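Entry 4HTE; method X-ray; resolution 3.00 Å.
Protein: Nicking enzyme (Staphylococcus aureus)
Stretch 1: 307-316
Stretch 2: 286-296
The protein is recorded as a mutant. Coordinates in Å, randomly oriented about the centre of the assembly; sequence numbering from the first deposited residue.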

ATOM      1  N   VAL A 307      32.599  -4.381   7.780  1.00 52.57           N
ATOM      2  CA  VAL A 307      32.790  -2.945   7.900  1.00 50.92           C
ATOM      3  C   VAL A 307      31.737  -2.218   7.080  1.00 49.84           C
ATOM      4  O   VAL A 307      31.213  -1.184   7.496  1.00 46.90           O
ATOM      5  CB  VAL A 307      34.194  -2.522   7.438  1.00 48.21           C
ATOM      6  CG1 VAL A 307      34.349  -2.696   5.940  1.00 54.97           C
ATOM      7  CG2 VAL A 307      34.448  -1.099   7.828  1.00 46.47           C
ATOM      8  N   PHE A 308      31.427  -2.774   5.917  1.00 55.71           N
ATOM      9  CA  PHE A 308      30.403  -2.212   5.054  1.00 57.10           C
ATOM     10  C   PHE A 308      29.082  -2.147   5.810  1.00 53.08           C
ATOM     11  O   PHE A 308      28.393  -1.127   5.793  1.00 51.08           O
ATOM     12  CB  PHE A 308      30.255  -3.067   3.796  1.00 60.56           C
ATOM     13  CG  PHE A 308      29.143  -2.627   2.893  1.00 65.30           C
ATOM     14  CD1 PHE A 308      27.837  -3.003   3.150  1.00 66.07           C
ATOM     15  CD2 PHE A 308      29.405  -1.841   1.783  1.00 69.34           C
ATOM     16  CE1 PHE A 308      26.811  -2.600   2.321  1.00 68.27           C
ATOM     17  CE2 PHE A 308      28.382  -1.437   0.951  1.00 72.12           C
ATOM     18  CZ  PHE A 308      27.084  -1.817   1.220  1.00 72.48           C
ATOM     19  N   GLY A 309      28.744  -3.240   6.487  1.00 50.83           N
ATOM     20  CA  GLY A 309      27.504  -3.327   7.237  1.00 46.27           C
ATOM     21  C   GLY A 309      27.571  -2.578   8.554  1.00 45.19           C
ATOM     22  O   GLY A 309      26.562  -2.072   9.041  1.00 44.93           O
ATOM     23  N   ALA A 310      28.764  -2.507   9.132  1.00 48.57           N
ATOM     24  CA  ALA A 310      28.951  -1.807  10.395  1.00 46.54           C
ATOM     25  C   ALA A 310      28.656  -0.321  10.223  1.00 43.56           C
ATOM     26  O   ALA A 310      28.053   0.306  11.095  1.00 41.85           O
ATOM     27  CB  ALA A 310      30.365  -2.010  10.908  1.00 42.77           C
ATOM     28  N   ILE A 311      29.078   0.239   9.094  1.00 40.75           N
ATOM     29  CA  ILE A 311      28.867   1.655   8.823  1.00 42.30           C
ATOM     30  C   ILE A 311      27.386   1.956   8.622  1.00 42.94           C
ATOM     31  O   ILE A 311      26.858   2.900   9.208  1.00 40.69           O
ATOM     32  CB  ILE A 311      29.667   2.125   7.591  1.00 47.21           C
ATOM     33  CG1 ILE A 311      31.165   2.077   7.897  1.00 47.32           C
ATOM     34  CG2 ILE A 311      29.251   3.539   7.190  1.00 47.81           C
ATOM     35  CD1 ILE A 311      32.042   2.684   6.827  1.00 49.89           C
ATOM     36  N   GLN A 312      26.722   1.155   7.795  1.00 45.61           N
ATOM     37  CA  GLN A 312      25.295   1.324   7.557  1.00 43.30           C
ATOM     38  C   GLN A 312      24.534   1.270   8.873  1.00 42.72           C
ATOM     39  O   GLN A 312      23.746   2.160   9.186  1.00 45.43           O
ATOM     40  CB  GLN A 312      24.766   0.236   6.624  1.00 46.15           C
ATOM     41  CG  GLN A 312      25.192   0.385   5.174  1.00 54.98           C
ATOM     42  CD  GLN A 312      24.311  -0.410   4.226  1.00 60.35           C
ATOM     43  OE1 GLN A 312      23.218  -0.844   4.591  1.00 57.58           O
ATOM     44  NE2 GLN A 312      24.780  -0.596   2.997  1.00 65.18           N
ATOM     45  N   LYS A 313      24.775   0.211   9.636  1.00 41.18           N
ATOM     46  CA  LYS A 313      24.129   0.025  10.927  1.00 40.58           C
ATOM     47  C   LYS A 313      24.235   1.282  11.779  1.00 40.79           C
ATOM     48  O   LYS A 313      23.241   1.753  12.330  1.00 41.32           O
ATOM     49  CB  LYS A 313      24.761  -1.161  11.654  1.00 41.71           C
ATOM     50  CG  LYS A 313      24.448  -1.234  13.134  1.00 40.39           C
ATOM     51  CD  LYS A 313      24.781  -2.606  13.683  1.00 42.02           C
ATOM     52  CE  LYS A 313      24.735  -2.618  15.199  1.00 43.02           C
ATOM     53  NZ  LYS A 313      25.965  -2.043  15.806  1.00 47.29           N
ATOM     54  N   LYS A 314      25.444   1.824  11.880  1.00 43.59           N
ATOM     55  CA  LYS A 314      25.674   3.022  12.677  1.00 42.18           C
ATOM     56  C   LYS A 314      24.887   4.203  12.116  1.00 43.78           C
ATOM     57  O   LYS A 314      24.123   4.840  12.833  1.00 47.21           O
ATOM     58  CB  LYS A 314      27.161   3.367  12.712  1.00 40.02           C
ATOM     59  CG  LYS A 314      27.533   4.338  13.813  1.00 40.56           C
ATOM     60  CD  LYS A 314      28.825   5.061  13.500  1.00 41.74           C
ATOM     61  CE  LYS A 314      29.413   5.712  14.737  1.00 45.85           C
ATOM     62  NZ  LYS A 314      30.549   6.614  14.400  1.00 50.86           N
ATOM     63  N   LEU A 315      25.084   4.485  10.832  1.00 45.79           N
ATOM     64  CA  LEU A 315      24.387   5.577  10.158  1.00 42.90           C
ATOM     65  C   LEU A 315      22.893   5.575  10.466  1.00 47.12           C
ATOM     66  O   LEU A 315      22.324   6.601  10.837  1.00 54.45           O
ATOM     67  CB  LEU A 315      24.588   5.474   8.646  1.00 41.00           C
ATOM     68  CG  LEU A 315      25.967   5.850   8.108  1.00 43.95           C
ATOM     69  CD1 LEU A 315      26.076   5.481   6.637  1.00 45.11           C
ATOM     70  CD2 LEU A 315      26.238   7.332   8.309  1.00 43.81           C
ATOM     71  N   LEU A 316      22.262   4.417  10.304  1.00 43.48           N
ATOM     72  CA  LEU A 316      20.826   4.293  10.516  1.00 44.74           C
ATOM     73  C   LEU A 316      20.469   4.450  11.991  1.00 50.91           C
ATOM     74  O   LEU A 316      19.518   5.148  12.337  1.00 58.85           O
ATOM     75  CB  LEU A 316      20.339   2.935  10.015  1.00 46.15           C
ATOM     76  CG  LEU A 316      18.827   2.725  10.062  1.00 45.90           C
ATOM     77  CD1 LEU A 316      18.161   3.381   8.864  1.00 44.18           C
ATOM     78  CD2 LEU A 316      18.498   1.243  10.122  1.00 46.76           C
TER
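Stretch 2 (286-296) EQVKLLQEKEF

Stretch 2 packs against stretch 1 as the second member of a roughly antiparallel helix pair. Residues 286-293 are helical, continuing a helix that begins earlier in the chain, and 307-316 lie within a longer helix. The two axes approach to 10.1 Å, and their N-to-C directions differ by 154°, with a signed crossing angle of -154°. The register follows from this direction: the CA atoms of F308 and L291 are 6.1 Å apart, whereas those of I311 and Q287 are 7.3 Å apart, so that advancing along stretch 1 means moving back along stretch 2. The backbone hydrogen bond from K294 N to L290 O (3.0 Å) still follows the helical pattern, but K294 itself leaves helical phi/psi (-103/28), and the chain passes through E295 and F296 without further helix.

Apolar packing is centred on L291, which has the largest area covered by the opposing stretch. Its CA-to-CB bond points sideways, yet the end of the side chain comes nearer and settles as a knob among F308, I311, Q312 and L315. L291 CD1 lies 3.8 Å from I311 CG2 and 4.0 Å from L315 CD1, while L291 CD2 lies 3.6 Å from Q312 CG. I311, with chi1 in the m well and chi2 in t, also reaches L290, its CD1 standing 4.1 Å from L290 CB. L291 CD2 also touches the backbone, 3.4 Å from F308 O, a plain van der Waals contact.

The same L291 methyl, CD2, makes a CH-pi contact with F308. L291 CD2 is 4.0 Å from the centroid of the F308 ring and only 14° off the ring normal, which places it over one face. The F308 CA-to-CB bond points sideways, but with chi1 in t the ring comes nearer to stretch 2, and F308 CE2 lies 3.9 Å from E295 CG. The ring thus extends the contact beyond the last helical turn.

Toward the start of stretch 2, packing involves a polar side chain. The CA-to-CB bond of Q287 points toward stretch 1, and its OE1 lies 3.4 Å from I311 CG2, a van der Waals contact with a methyl that can offer the amide oxygen no conventional hydrogen bond. The aliphatic part of Q287 also contributes, with CB 3.9 Å from L315 CD2.

No hydrogen bonds link the two stretches among the modelled atoms, although the side chains of K289 and K294 are incomplete beyond CB. The two stretches bury 426 Å² between them, both sides summed, with L291 contributing the largest share, 96 Å².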

ATOM      1  N   GLU A 286      30.563  11.799   4.108  1.00 61.67           N
ATOM      2  CA  GLU A 286      31.860  11.135   4.102  1.00 61.78           C
ATOM      3  C   GLU A 286      31.689   9.621   4.137  1.00 60.34           C
ATOM      4  O   GLU A 286      32.313   8.901   3.358  1.00 61.43           O
ATOM      5  CB  GLU A 286      32.692  11.589   5.298  1.00 57.30           C
ATOM      6  CG  GLU A 286      33.110  13.043   5.238  1.00 61.29           C
ATOM      7  CD  GLU A 286      33.675  13.535   6.553  1.00 61.73           C
ATOM      8  OE1 GLU A 286      33.449  12.861   7.580  1.00 59.64           O
ATOM      9  OE2 GLU A 286      34.343  14.590   6.560  1.00 63.24           O
ATOM     10  N   GLN A 287      30.837   9.147   5.041  1.00 54.51           N
ATOM     11  CA  GLN A 287      30.582   7.716   5.180  1.00 54.77           C
ATOM     12  C   GLN A 287      30.021   7.119   3.895  1.00 54.60           C
ATOM     13  O   GLN A 287      30.475   6.073   3.437  1.00 55.08           O
ATOM     14  CB  GLN A 287      29.616   7.454   6.334  1.00 50.30           C
ATOM     15  CG  GLN A 287      30.176   7.802   7.697  1.00 51.13           C
ATOM     16  CD  GLN A 287      31.399   6.978   8.058  1.00 52.43           C
ATOM     17  OE1 GLN A 287      31.281   5.882   8.609  1.00 53.49           O
ATOM     18  NE2 GLN A 287      32.581   7.500   7.749  1.00 50.55           N
ATOM     19  N   VAL A 288      29.029   7.783   3.318  1.00 51.66           N
ATOM     20  CA  VAL A 288      28.479   7.352   2.046  1.00 56.40           C
ATOM     21  C   VAL A 288      29.610   7.109   1.049  1.00 61.99           C
ATOM     22  O   VAL A 288      29.595   6.128   0.304  1.00 62.64           O
ATOM     23  CB  VAL A 288      27.515   8.403   1.487  1.00 59.13           C
ATOM     24  CG1 VAL A 288      27.224   8.127   0.035  1.00 62.84           C
ATOM     25  CG2 VAL A 288      26.233   8.428   2.304  1.00 58.89           C
ATOM     26  N   LYS A 289      30.591   8.005   1.045  1.00 63.37           N
ATOM     27  CA  LYS A 289      31.742   7.879   0.159  1.00 65.85           C
ATOM     28  C   LYS A 289      32.541   6.621   0.493  1.00 66.58           C
ATOM     29  O   LYS A 289      33.070   5.958  -0.399  1.00 71.32           O
ATOM     30  CB  LYS A 289      32.635   9.116   0.269  1.00 62.78           C
ATOM     31  N   LEU A 290      32.630   6.302   1.781  1.00 61.82           N
ATOM     32  CA  LEU A 290      33.355   5.117   2.240  1.00 64.04           C
ATOM     33  C   LEU A 290      32.720   3.823   1.738  1.00 67.05           C
ATOM     34  O   LEU A 290      33.424   2.879   1.377  1.00 68.10           O
ATOM     35  CB  LEU A 290      33.424   5.088   3.771  1.00 58.87           C
ATOM     36  CG  LEU A 290      34.576   5.836   4.447  1.00 58.92           C
ATOM     37  CD1 LEU A 290      35.716   4.877   4.740  1.00 61.05           C
ATOM     38  CD2 LEU A 290      35.066   7.009   3.609  1.00 62.20           C
ATOM     39  N   LEU A 291      31.392   3.775   1.726  1.00 66.23           N
ATOM     40  CA  LEU A 291      30.681   2.583   1.282  1.00 65.80           C
ATOM     41  C   LEU A 291      30.822   2.395  -0.224  1.00 74.18           C
ATOM     42  O   LEU A 291      31.182   1.313  -0.686  1.00 79.37           O
ATOM     43  CB  LEU A 291      29.206   2.664   1.670  1.00 59.95           C
ATOM     44  CG  LEU A 291      28.931   2.686   3.174  1.00 57.62           C
ATOM     45  CD1 LEU A 291      28.127   3.918   3.553  1.00 58.93           C
ATOM     46  CD2 LEU A 291      28.203   1.427   3.602  1.00 57.02           C
ATOM     47  N   GLN A 292      30.542   3.448  -0.987  1.00 77.19           N
ATOM     48  CA  GLN A 292      30.686   3.391  -2.437  1.00 85.44           C
ATOM     49  C   GLN A 292      32.121   3.042  -2.807  1.00 87.58           C
ATOM     50  O   GLN A 292      32.366   2.207  -3.676  1.00 91.10           O
ATOM     51  CB  GLN A 292      30.301   4.724  -3.072  1.00 89.58           C
ATOM     52  CG  GLN A 292      30.401   4.729  -4.590  1.00 99.56           C
ATOM     53  CD  GLN A 292      30.180   6.104  -5.183  1.00103.27           C
ATOM     54  OE1 GLN A 292      30.140   7.101  -4.464  1.00100.52           O
ATOM     55  NE2 GLN A 292      30.036   6.165  -6.500  1.00110.20           N
ATOM     56  N   GLU A 293      33.066   3.695  -2.139  1.00 87.63           N
ATOM     57  CA  GLU A 293      34.485   3.459  -2.372  1.00 89.06           C
ATOM     58  C   GLU A 293      34.844   2.001  -2.104  1.00 88.58           C
ATOM     59  O   GLU A 293      35.677   1.419  -2.799  1.00 92.36           O
ATOM     60  CB  GLU A 293      35.320   4.382  -1.483  1.00 86.97           C
ATOM     61  CG  GLU A 293      36.789   4.007  -1.392  1.00 91.34           C
ATOM     62  CD  GLU A 293      37.581   4.961  -0.518  1.00 89.63           C
ATOM     63  OE1 GLU A 293      37.185   6.142  -0.411  1.00 87.18           O
ATOM     64  OE2 GLU A 293      38.597   4.527   0.068  1.00 89.59           O
ATOM     65  N   LYS A 294      34.207   1.417  -1.093  1.00 86.37           N
ATOM     66  CA  LYS A 294      34.448   0.026  -0.731  1.00 86.03           C
ATOM     67  C   LYS A 294      33.308  -0.860  -1.223  1.00 87.34           C
ATOM     68  O   LYS A 294      33.027  -1.904  -0.634  1.00 83.67           O
ATOM     69  CB  LYS A 294      34.589  -0.111   0.787  1.00 78.78           C
ATOM     70  N   GLU A 295      32.655  -0.436  -2.300  1.00 92.31           N
ATOM     71  CA  GLU A 295      31.537  -1.182  -2.865  1.00 94.70           C
ATOM     72  C   GLU A 295      31.988  -1.989  -4.077  1.00103.86           C
ATOM     73  O   GLU A 295      31.284  -2.896  -4.519  1.00107.06           O
ATOM     74  CB  GLU A 295      30.414  -0.225  -3.273  1.00 93.05           C
ATOM     75  CG  GLU A 295      29.025  -0.646  -2.816  1.00 89.00           C
ATOM     76  CD  GLU A 295      27.960   0.384  -3.153  1.00 88.38           C
ATOM     77  OE1 GLU A 295      27.004   0.539  -2.361  1.00 80.90           O
ATOM     78  OE2 GLU A 295      28.078   1.037  -4.213  1.00 93.80           O
ATOM     79  N   PHE A 296      33.163  -1.664  -4.607  1.00108.66           N
ATOM     80  CA  PHE A 296      33.669  -2.338  -5.797  1.00116.14           C
ATOM     81  C   PHE A 296      35.047  -2.946  -5.547  1.00117.18           C
ATOM     82  O   PHE A 296      35.755  -3.305  -6.486  1.00121.25           O
ATOM     83  CB  PHE A 296      33.724  -1.366  -6.977  1.00120.27           C
ATOM     84  CG  PHE A 296      34.811  -0.339  -6.865  1.00120.21           C
ATOM     85  CD1 PHE A 296      35.981  -0.473  -7.592  1.00125.12           C
ATOM     86  CD2 PHE A 296      34.666   0.758  -6.032  1.00117.19           C
ATOM     87  CE1 PHE A 296      36.986   0.469  -7.494  1.00125.63           C
ATOM     88  CE2 PHE A 296      35.668   1.703  -5.928  1.00117.88           C
ATOM     89  CZ  PHE A 296      36.830   1.558  -6.660  1.00121.84           C
TER